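Local coordinates for myosin-2 (PDB 6IXO), which carries organelles and other cargo along actin cables for their segregation in yeast, using this globular tail domain to bind cargo receptors, at residues Phe242-Ser253 against Gln317-Gln326; Gln284-Leu292 against Leu306-Thr314. All blocks are in the same frame, centred on the assembly; numbering follows the deposited sequence.

Interaction 1: residues Phe242-Ser253 against Gln317-Gln326; sequences FNELIMKRNFLS and QLQKLISQYQ. With SO4 (sulfate ion), chain C.
Ile246 points CG1 anti to its own backbone N (chi1 -160°) and keeps the chain stretched beyond it, which carries CD1 across to helix 315-323. There CG1 meets Lys320 CB at 3.9 Å and also Leu321 CD2, crossing both side chains at about a right angle, while CD1 lies against CA and CG of Gln317. Phe242, one turn earlier, is swung the same way, so that CE2 and CZ reach the Gln317 amide; CE2 is 3.7 Å from Gln317 NE2, with ring and amide planes 61° apart. That amide is held by other partners, OE1 by the backbone N of Thr314 and NE2 by the carbonyl of Ile368. Past the end of helix 223-247 the chain turns back, and Leu252 CD1 comes to 3.9 Å from Leu321 CD2, the same methyl that Ile246 touches.

Both pieces belong to the DIL region of the all-helical globular tail. Two helices pack here near their C-terminal ends, their short axes 9.9 Å apart at 53°, and the loops that leave them run on into contact. A backbone hydrogen bond from Gln326 N to Leu252 O joins these loops; the modelled 2.5 Å is shorter than usual and should be read with caution. Beside it CE1 of the Tyr325 ring approaches Ser253 C, and the phenol oxygen bonds to Glu331. Arg249 CG sits over the face of the Gln324 amide, 3.7 Å from CD, while the guanidinium lies farther on. Beyond the bend at chi3, Arg249 NH1 gives a hydrogen bond to O2 of a sulfate, probably from the crystallisation liquor, which lies at the guanidinium edge and in its plane. Arg249 NH2 gives another to sulfate O3, 2.8 Å long.

Interaction 2: residues Gln284-Leu292 against Leu306-Thr314; sequences QHLIQTAKL and LRGICYSLT
Hydrogen bonds centre on Gln288, whose extended side chain reaches from helix 284-294 into the type I beta turn Cys310-Leu313. Its OE1 takes the backbone N-H of Ser312 at 2.7 Å, in the carbonyl plane and on a lone pair. NE2 gives a weak bond back to Ser312 OG. A straighter bond runs from Gln288 NE2 to Gln284 OE1, one helical turn earlier, at 2.9 Å and 165°. It lies close to the Gln288 amide plane, so the amide is fixed in rotation from both of its ends. Gln284 is itself tied through NE2 to the carbonyl of Thr280.

A water adds an indirect link: it sits at the edge of the His285 ring, 2.7 Å from NE2, and donates to Ser312 O. ND1 on the same ring bonds to Asp238 of helix 223-247, so His285 ties three parts of the domain together.

Aromatic contact comes from Tyr311. With CG lying between backbone N and carbonyl carbon (chi1 59°), the ring comes over the end of the Gln288 side chain, with NE2 3.5 Å above the ring centre. The Gln284 amide lies beside the hydroxyl end rather than over the ring, OE1 3.4 Å from Tyr311 OH, though the two planes are only 4° apart.

Apolar packing flanks the polar group. Leu306 CD1 rests on Leu292 CB at 4.0 Å, Cys310 SG lies near the same CB, and Leu313 CD2 meets the His285 ring edge at CD2, 3.9 Å away. Farther out Ile309 CG2 presses on Lys291 CD at 3.5 Å, tighter than usual for two carbons.

In this helix-to-turn packing the buried Gln288 amide has both ends satisfied, its oxygen by a main-chain N-H, its nitrogen by one good and one weak side-chain acceptor, and the turn leading into helix 315-323 is thereby held against helix 284-294.

Overall arrangement
Going from the N terminus, the chain first passes through 242-253, at the end of helix 223-247, and goes on through helix 254-273 to 284-292. Interaction 2 then closes a short loop, with 13 residues between its segments, when 306-314 folds back on helix 284-294. Helix 315-323 follows directly and brings 317-326 against 242-253, so interaction 1 closes a longer loop, with 63 residues between its segments and interaction 2 nested inside it. Their centres are 13 Å apart and they touch: Phe242 packs on Thr289 and Leu313, Leu245 on Leu286, and Leu318 on Leu292. Together they join four helices of the DIL region, 223-247, 284-294, 300-309 and 315-323.

Interaction 1: residues Phe242-Ser253 against Gln317-Gln326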
loop_
_atom_site.group_PDB
_atom_site.type_symbol
_atom_site.label_atom_id
_atom_site.label_comp_id
_atom_site.label_asym_id
_atom_site.label_seq_id
_atom_site.Cartn_x
_atom_site.Cartn_y
_atom_site.Cartn_z
ATOM N N PHE A 242 -4.293 -18.181 8.876
ATOM C CA PHE A 242 -5.380 -19.093 9.237
ATOM C C PHE A 242 -5.311 -20.386 8.402
ATOM O O PHE A 242 -5.437 -21.512 8.924
ATOM C CB PHE A 242 -6.754 -18.429 9.033
ATOM C CG PHE A 242 -7.909 -19.359 9.349
ATOM C CD1 PHE A 242 -8.349 -19.519 10.667
ATOM C CD2 PHE A 242 -8.520 -20.121 8.330
ATOM C CE1 PHE A 242 -9.418 -20.409 10.989
ATOM C CE2 PHE A 242 -9.595 -21.029 8.634
ATOM C CZ PHE A 242 -10.033 -21.162 9.978
ATOM N N ASN A 243 -5.133 -20.216 7.099
ATOM C CA ASN A 243 -5.124 -21.344 6.197
ATOM C C ASN A 243 -3.986 -22.279 6.564
ATOM O O ASN A 243 -4.144 -23.483 6.506
ATOM C CB ASN A 243 -5.001 -20.893 4.744
ATOM C CG ASN A 243 -6.270 -20.174 4.239
ATOM O OD1 ASN A 243 -7.333 -20.235 4.875
ATOM N ND2 ASN A 243 -6.169 -19.548 3.069
ATOM N N GLU A 244 -2.842 -21.740 6.959
ATOM C CA GLU A 244 -1.736 -22.622 7.359
ATOM C C GLU A 244 -2.089 -23.337 8.642
ATOM O O GLU A 244 -1.828 -24.549 8.797
ATOM C CB GLU A 244 -0.431 -21.840 7.548
ATOM C CG GLU A 244 0.163 -21.324 6.206
ATOM C CD GLU A 244 0.592 -22.457 5.292
ATOM O OE1 GLU A 244 1.042 -23.528 5.788
ATOM O OE2 GLU A 244 0.467 -22.293 4.062
ATOM N N LEU A 245 -2.657 -22.590 9.583
ATOM C CA LEU A 245 -2.995 -23.182 10.853
ATOM C C LEU A 245 -3.989 -24.317 10.686
ATOM O O LEU A 245 -3.859 -25.372 11.299
ATOM C CB LEU A 245 -3.576 -22.121 11.795
ATOM C CG LEU A 245 -2.548 -21.229 12.442
ATOM C CD1 LEU A 245 -3.249 -19.902 12.939
ATOM C CD2 LEU A 245 -1.918 -21.956 13.631
ATOM N N ILE A 246 -4.999 -24.121 9.849
ATOM C CA ILE A 246 -6.086 -25.104 9.862
ATOM C C ILE A 246 -5.680 -26.443 9.198
ATOM O O ILE A 246 -6.346 -27.484 9.393
ATOM C CB ILE A 246 -7.368 -24.535 9.171
ATOM C CG1 ILE A 246 -8.588 -25.357 9.639
ATOM C CG2 ILE A 246 -7.190 -24.433 7.611
ATOM C CD1 ILE A 246 -9.919 -24.780 9.310
ATOM N N MET A 247 -4.597 -26.426 8.421
ATOM C CA MET A 247 -4.094 -27.698 7.830
ATOM C C MET A 247 -3.233 -28.527 8.786
ATOM O O MET A 247 -2.915 -29.672 8.503
ATOM C CB MET A 247 -3.267 -27.396 6.579
ATOM C CG MET A 247 -4.063 -26.745 5.465
ATOM S SD MET A 247 -3.147 -26.676 3.895
ATOM C CE MET A 247 -1.991 -25.352 4.262
ATOM N N LYS A 248 -2.804 -27.945 9.907
ATOM C CA LYS A 248 -1.779 -28.620 10.689
ATOM C C LYS A 248 -2.411 -29.656 11.614
ATOM O O LYS A 248 -3.315 -29.348 12.377
ATOM C CB LYS A 248 -0.948 -27.607 11.490
ATOM C CG LYS A 248 -0.066 -26.762 10.515
ATOM C CD LYS A 248 0.816 -25.781 11.271
ATOM C CE LYS A 248 1.619 -24.924 10.271
ATOM N NZ LYS A 248 2.707 -25.699 9.620
ATOM N N ARG A 249 -1.961 -30.892 11.502
ATOM C CA ARG A 249 -2.640 -31.978 12.217
ATOM C C ARG A 249 -1.886 -32.446 13.429
ATOM O O ARG A 249 -2.420 -33.178 14.300
ATOM C CB ARG A 249 -2.896 -33.155 11.248
ATOM C CG ARG A 249 -3.915 -32.741 10.234
ATOM C CD ARG A 249 -4.182 -33.783 9.219
ATOM N NE ARG A 249 -5.007 -34.824 9.807
ATOM C CZ ARG A 249 -5.777 -35.624 9.083
ATOM N NH1 ARG A 249 -6.500 -36.572 9.673
ATOM N NH2 ARG A 249 -5.818 -35.463 7.763
ATOM N N ASN A 250 -0.639 -32.034 13.548
ATOM C CA ASN A 250 0.038 -32.467 14.787
ATOM C C ASN A 250 0.703 -31.248 15.443
ATOM O O ASN A 250 1.918 -31.231 15.656
ATOM C CB ASN A 250 1.054 -33.575 14.472
ATOM C CG ASN A 250 1.753 -34.081 15.704
ATOM O OD1 ASN A 250 1.216 -33.984 16.804
ATOM N ND2 ASN A 250 2.963 -34.610 15.535
ATOM N N PHE A 251 -0.097 -30.224 15.757
ATOM C CA PHE A 251 0.478 -28.916 16.035
ATOM C C PHE A 251 -0.387 -28.058 16.939
ATOM O O PHE A 251 0.116 -27.345 17.806
ATOM C CB PHE A 251 0.700 -28.214 14.689
ATOM C CG PHE A 251 1.349 -26.856 14.774
ATOM C CD1 PHE A 251 2.734 -26.733 14.832
ATOM C CD2 PHE A 251 0.569 -25.693 14.721
ATOM C CE1 PHE A 251 3.335 -25.464 14.852
ATOM C CE2 PHE A 251 1.165 -24.431 14.713
ATOM C CZ PHE A 251 2.554 -24.325 14.772
ATOM N N LEU A 252 -1.690 -28.098 16.706
ATOM C CA LEU A 252 -2.617 -27.234 17.438
ATOM C C LEU A 252 -2.790 -27.800 18.852
ATOM O O LEU A 252 -3.027 -28.981 19.014
ATOM C CB LEU A 252 -3.964 -27.158 16.719
ATOM C CG LEU A 252 -3.888 -26.764 15.219
ATOM C CD1 LEU A 252 -5.204 -27.104 14.593
ATOM C CD2 LEU A 252 -3.619 -25.235 15.163
ATOM N N SER A 253 -2.604 -26.950 19.851
ATOM C CA SER A 253 -2.539 -27.369 21.248
ATOM C C SER A 253 -2.786 -26.128 22.099
ATOM O O SER A 253 -2.763 -24.982 21.590
ATOM C CB SER A 253 -1.183 -27.955 21.601
ATOM O OG SER A 253 -0.173 -26.935 21.569
ATOM N N GLN A 317 -15.032 -25.388 9.946
ATOM C CA GLN A 317 -13.745 -24.912 10.457
ATOM C C GLN A 317 -13.560 -25.257 11.934
ATOM O O GLN A 317 -12.470 -25.668 12.334
ATOM C CB GLN A 317 -13.593 -23.397 10.270
ATOM C CG GLN A 317 -13.478 -23.020 8.771
ATOM C CD GLN A 317 -13.655 -21.517 8.516
ATOM O OE1 GLN A 317 -14.324 -20.824 9.281
ATOM N NE2 GLN A 317 -13.081 -21.028 7.414
ATOM N N LEU A 318 -14.595 -25.040 12.735
ATOM C CA LEU A 318 -14.564 -25.457 14.144
ATOM C C LEU A 318 -14.206 -26.932 14.229
ATOM O O LEU A 318 -13.407 -27.354 15.075
ATOM C CB LEU A 318 -15.915 -25.223 14.826
ATOM C CG LEU A 318 -16.303 -23.756 14.979
ATOM C CD1 LEU A 318 -17.656 -23.614 15.653
ATOM C CD2 LEU A 318 -15.241 -23.014 15.754
ATOM N N GLN A 319 -14.808 -27.728 13.347
ATOM C CA GLN A 319 -14.602 -29.172 13.444
ATOM C C GLN A 319 -13.166 -29.571 13.122
ATOM O O GLN A 319 -12.611 -30.419 13.802
ATOM C CB GLN A 319 -15.559 -29.922 12.518
ATOM C CG GLN A 319 -15.362 -31.428 12.574
ATOM C CD GLN A 319 -16.289 -32.131 11.625
ATOM O OE1 GLN A 319 -16.635 -31.586 10.588
ATOM N NE2 GLN A 319 -16.719 -33.336 11.980
ATOM N N LYS A 320 -12.584 -28.994 12.062
ATOM C CA LYS A 320 -11.185 -29.275 11.721
ATOM C C LYS A 320 -10.257 -28.915 12.861
ATOM O O LYS A 320 -9.328 -29.646 13.183
ATOM C CB LYS A 320 -10.733 -28.486 10.477
ATOM C CG LYS A 320 -11.297 -28.962 9.171
ATOM C CD LYS A 320 -10.764 -30.326 8.784
ATOM C CE LYS A 320 -11.483 -30.847 7.542
ATOM N NZ LYS A 320 -10.880 -32.098 7.050
ATOM N N LEU A 321 -10.479 -27.739 13.431
ATOM C CA LEU A 321 -9.597 -27.251 14.481
ATOM C C LEU A 321 -9.723 -28.124 15.722
ATOM O O LEU A 321 -8.713 -28.520 16.309
ATOM C CB LEU A 321 -9.922 -25.813 14.830
ATOM C CG LEU A 321 -9.595 -24.831 13.687
ATOM C CD1 LEU A 321 -10.188 -23.474 14.015
ATOM C CD2 LEU A 321 -8.086 -24.720 13.494
ATOM N N ILE A 322 -10.969 -28.391 16.114
ATOM C CA ILE A 322 -11.204 -29.238 17.291
ATOM C C ILE A 322 -10.716 -30.670 17.056
ATOM O O ILE A 322 -10.123 -31.276 17.974
ATOM C CB ILE A 322 -12.699 -29.275 17.679
ATOM C CG1 ILE A 322 -13.122 -27.904 18.192
ATOM C CG2 ILE A 322 -12.976 -30.387 18.791
ATOM C CD1 ILE A 322 -14.598 -27.719 18.299
ATOM N N SER A 323 -10.970 -31.239 15.865
ATOM C CA SER A 323 -10.610 -32.655 15.691
ATOM C C SER A 323 -9.091 -32.773 15.572
ATOM O O SER A 323 -8.548 -33.813 15.811
ATOM C CB SER A 323 -11.298 -33.294 14.475
ATOM O OG SER A 323 -11.058 -32.520 13.318
ATOM N N GLN A 324 -8.407 -31.688 15.200
ATOM C CA GLN A 324 -6.940 -31.727 15.109
ATOM C C GLN A 324 -6.213 -31.239 16.355
ATOM O O GLN A 324 -4.984 -31.216 16.394
ATOM C CB GLN A 324 -6.479 -30.870 13.888
ATOM C CG GLN A 324 -6.910 -31.582 12.580
ATOM C CD GLN A 324 -6.804 -30.649 11.372
ATOM O OE1 GLN A 324 -6.069 -29.648 11.402
ATOM N NE2 GLN A 324 -7.535 -30.979 10.322
ATOM N N TYR A 325 -6.972 -30.802 17.350
ATOM C CA TYR A 325 -6.394 -30.321 18.612
ATOM C C TYR A 325 -5.517 -31.384 19.287
ATOM O O TYR A 325 -5.952 -32.516 19.436
ATOM C CB TYR A 325 -7.511 -29.928 19.569
ATOM C CG TYR A 325 -7.030 -29.392 20.906
ATOM C CD1 TYR A 325 -6.591 -28.088 21.028
ATOM C CD2 TYR A 325 -7.071 -30.195 22.059
ATOM C CE1 TYR A 325 -6.177 -27.568 22.275
ATOM C CE2 TYR A 325 -6.646 -29.708 23.280
ATOM C CZ TYR A 325 -6.228 -28.379 23.382
ATOM O OH TYR A 325 -5.820 -27.934 24.601
ATOM N N GLN A 326 -4.302 -31.051 19.707
ATOM C CA GLN A 326 -3.449 -32.107 20.323
ATOM C C GLN A 326 -3.355 -31.946 21.849
ATOM O O GLN A 326 -2.747 -30.995 22.323
ATOM C CB GLN A 326 -2.036 -32.068 19.748
ATOM C CG GLN A 326 -1.967 -32.485 18.268
ATOM C CD GLN A 326 -2.378 -33.935 18.059
ATOM O OE1 GLN A 326 -1.885 -34.824 18.739
ATOM N NE2 GLN A 326 -3.298 -34.171 17.129
HETATM S S SO4 C . -8.757 -36.893 6.858
HETATM O O1 SO4 C . -9.883 -37.460 6.120
HETATM O O2 SO4 C . -8.069 -37.947 7.597
HETATM O O3 SO4 C . -7.827 -36.263 5.927
HETATM O O4 SO4 C . -9.243 -35.886 7.796
#

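Interaction 2: residues Gln284-Leu292 against Leu306-Thr314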
loop_
_atom_site.group_PDB
_atom_site.type_symbol
_atom_site.label_atom_id
_atom_site.label_comp_id
_atom_site.label_asym_id
_atom_site.label_seq_id
_atom_site.Cartn_x
_atom_site.Cartn_y
_atom_site.Cartn_z
ATOM N N GLN A 284 -9.762 -11.310 12.915
ATOM C CA GLN A 284 -10.682 -12.096 13.723
ATOM C C GLN A 284 -10.490 -13.603 13.567
ATOM O O GLN A 284 -10.771 -14.349 14.493
ATOM C CB GLN A 284 -12.134 -11.733 13.394
ATOM C CG GLN A 284 -12.758 -10.646 14.286
ATOM C CD GLN A 284 -12.406 -10.765 15.774
ATOM O OE1 GLN A 284 -12.912 -11.639 16.485
ATOM N NE2 GLN A 284 -11.544 -9.873 16.246
ATOM N N HIS A 285 -10.053 -14.083 12.410
ATOM C CA HIS A 285 -9.946 -15.535 12.298
ATOM C C HIS A 285 -8.812 -16.043 13.120
ATOM O O HIS A 285 -8.915 -17.132 13.691
ATOM C CB HIS A 285 -9.769 -15.983 10.837
ATOM C CG HIS A 285 -10.908 -15.572 9.958
ATOM N ND1 HIS A 285 -10.869 -14.440 9.158
ATOM C CD2 HIS A 285 -12.139 -16.110 9.787
ATOM C CE1 HIS A 285 -12.014 -14.315 8.512
ATOM N NE2 HIS A 285 -12.804 -15.317 8.870
ATOM N N LEU A 286 -7.705 -15.308 13.123
ATOM C CA LEU A 286 -6.562 -15.667 13.996
ATOM C C LEU A 286 -6.919 -15.494 15.471
ATOM O O LEU A 286 -6.627 -16.358 16.337
ATOM C CB LEU A 286 -5.341 -14.796 13.674
ATOM C CG LEU A 286 -4.746 -15.086 12.307
ATOM C CD1 LEU A 286 -3.616 -14.102 12.059
ATOM C CD2 LEU A 286 -4.206 -16.557 12.335
ATOM N N ILE A 287 -7.567 -14.381 15.785
ATOM C CA ILE A 287 -7.919 -14.153 17.205
ATOM C C ILE A 287 -8.856 -15.297 17.693
ATOM O O ILE A 287 -8.685 -15.890 18.785
ATOM C CB ILE A 287 -8.585 -12.768 17.384
ATOM C CG1 ILE A 287 -7.535 -11.662 17.173
ATOM C CG2 ILE A 287 -9.356 -12.650 18.765
ATOM C CD1 ILE A 287 -8.148 -10.216 17.029
ATOM N N GLN A 288 -9.857 -15.609 16.886
ATOM C CA GLN A 288 -10.840 -16.607 17.324
ATOM C C GLN A 288 -10.212 -18.010 17.349
ATOM O O GLN A 288 -10.597 -18.853 18.142
ATOM C CB GLN A 288 -12.064 -16.562 16.414
ATOM C CG GLN A 288 -12.983 -15.358 16.714
ATOM C CD GLN A 288 -14.068 -15.172 15.659
ATOM O OE1 GLN A 288 -14.544 -16.145 15.074
ATOM N NE2 GLN A 288 -14.453 -13.904 15.399
ATOM N N THR A 289 -9.259 -18.267 16.461
ATOM C CA THR A 289 -8.554 -19.556 16.520
ATOM C C THR A 289 -7.762 -19.702 17.815
ATOM O O THR A 289 -7.819 -20.763 18.499
ATOM C CB THR A 289 -7.637 -19.712 15.312
ATOM O OG1 THR A 289 -8.472 -19.770 14.161
ATOM C CG2 THR A 289 -6.775 -21.016 15.380
ATOM N N ALA A 290 -7.025 -18.651 18.164
ATOM C CA ALA A 290 -6.298 -18.628 19.443
ATOM C C ALA A 290 -7.233 -18.895 20.597
ATOM O O ALA A 290 -6.899 -19.656 21.540
ATOM C CB ALA A 290 -5.579 -17.271 19.618
ATOM N N LYS A 291 -8.422 -18.287 20.573
ATOM C CA LYS A 291 -9.383 -18.535 21.684
ATOM C C LYS A 291 -9.803 -20.002 21.697
ATOM O O LYS A 291 -9.844 -20.658 22.736
ATOM C CB LYS A 291 -10.619 -17.654 21.563
ATOM C CG LYS A 291 -10.355 -16.192 21.976
ATOM C CD LYS A 291 -11.495 -15.241 21.596
ATOM C CE LYS A 291 -11.333 -13.844 22.219
ATOM N NZ LYS A 291 -9.967 -13.259 22.051
ATOM N N LEU A 292 -10.099 -20.524 20.513
ATOM C CA LEU A 292 -10.586 -21.890 20.399
ATOM C C LEU A 292 -9.552 -22.836 21.009
ATOM O O LEU A 292 -9.888 -23.831 21.677
ATOM C CB LEU A 292 -10.860 -22.242 18.922
ATOM C CG LEU A 292 -11.346 -23.679 18.619
ATOM C CD1 LEU A 292 -12.117 -23.721 17.315
ATOM C CD2 LEU A 292 -10.168 -24.653 18.496
ATOM N N LEU A 306 -18.388 -21.670 22.695
ATOM C CA LEU A 306 -17.296 -21.535 21.740
ATOM C C LEU A 306 -17.822 -21.039 20.387
ATOM O O LEU A 306 -17.195 -20.215 19.718
ATOM C CB LEU A 306 -16.575 -22.875 21.587
ATOM C CG LEU A 306 -15.520 -22.990 20.491
ATOM C CD1 LEU A 306 -14.328 -22.119 20.850
ATOM C CD2 LEU A 306 -15.089 -24.437 20.329
ATOM N N ARG A 307 -18.995 -21.520 19.992
ATOM C CA ARG A 307 -19.575 -21.077 18.726
ATOM C C ARG A 307 -19.889 -19.588 18.714
ATOM O O ARG A 307 -19.687 -18.925 17.694
ATOM C CB ARG A 307 -20.834 -21.862 18.418
ATOM C CG ARG A 307 -20.569 -23.315 18.142
ATOM C CD ARG A 307 -21.888 -24.061 18.003
ATOM N NE ARG A 307 -22.659 -23.569 16.863
ATOM C CZ ARG A 307 -23.937 -23.875 16.647
ATOM N NH1 ARG A 307 -24.584 -24.660 17.499
ATOM N NH2 ARG A 307 -24.568 -23.391 15.586
ATOM N N GLY A 308 -20.386 -19.062 19.835
ATOM C CA GLY A 308 -20.627 -17.630 19.954
ATOM C C GLY A 308 -19.347 -16.817 20.014
ATOM O O GLY A 308 -19.287 -15.698 19.486
ATOM N N ILE A 309 -18.310 -17.356 20.652
ATOM C CA ILE A 309 -17.018 -16.679 20.659
ATOM C C ILE A 309 -16.422 -16.650 19.253
ATOM O O ILE A 309 -15.889 -15.629 18.808
ATOM C CB ILE A 309 -16.024 -17.355 21.608
ATOM C CG1 ILE A 309 -16.519 -17.237 23.060
ATOM C CG2 ILE A 309 -14.642 -16.759 21.426
ATOM C CD1 ILE A 309 -15.759 -18.113 24.060
ATOM N N CYS A 310 -16.550 -17.766 18.547
ATOM C CA CYS A 310 -15.942 -17.923 17.224
ATOM C C CYS A 310 -16.915 -17.588 16.101
ATOM O O CYS A 310 -17.091 -18.379 15.177
ATOM C CB CYS A 310 -15.422 -19.353 17.081
ATOM S SG CYS A 310 -14.120 -19.673 18.298
ATOM N N TYR A 311 -17.546 -16.416 16.184
ATOM C CA TYR A 311 -18.610 -16.053 15.238
ATOM C C TYR A 311 -18.101 -15.871 13.809
ATOM O O TYR A 311 -18.893 -15.703 12.886
ATOM C CB TYR A 311 -19.345 -14.767 15.690
ATOM C CG TYR A 311 -18.453 -13.544 15.821
ATOM C CD1 TYR A 311 -18.188 -12.724 14.733
ATOM C CD2 TYR A 311 -17.877 -13.214 17.040
ATOM C CE1 TYR A 311 -17.359 -11.611 14.851
ATOM C CE2 TYR A 311 -17.050 -12.109 17.168
ATOM C CZ TYR A 311 -16.797 -11.309 16.073
ATOM O OH TYR A 311 -15.977 -10.218 16.216
ATOM N N SER A 312 -16.789 -15.884 13.607
ATOM C CA SER A 312 -16.275 -15.759 12.245
ATOM C C SER A 312 -15.844 -17.098 11.657
ATOM O O SER A 312 -15.335 -17.170 10.533
ATOM C CB SER A 312 -15.108 -14.777 12.210
ATOM O OG SER A 312 -15.545 -13.488 12.607
ATOM N N LEU A 313 -16.006 -18.159 12.435
ATOM C CA LEU A 313 -15.587 -19.469 11.975
ATOM C C LEU A 313 -16.824 -20.287 11.663
ATOM O O LEU A 313 -17.813 -20.198 12.378
ATOM C CB LEU A 313 -14.723 -20.164 13.019
ATOM C CG LEU A 313 -13.442 -19.425 13.431
ATOM C CD1 LEU A 313 -12.652 -20.320 14.425
ATOM C CD2 LEU A 313 -12.590 -19.132 12.206
ATOM N N THR A 314 -16.778 -21.065 10.586
ATOM C CA THR A 314 -17.905 -21.922 10.220
ATOM C C THR A 314 -17.881 -23.201 11.036
ATOM O O THR A 314 -16.844 -23.563 11.584
ATOM C CB THR A 314 -17.848 -22.306 8.760
ATOM O OG1 THR A 314 -16.662 -23.086 8.581
ATOM C CG2 THR A 314 -17.799 -21.006 7.827
HETATM O O HOH W 1 -15.373 -15.249 8.025
#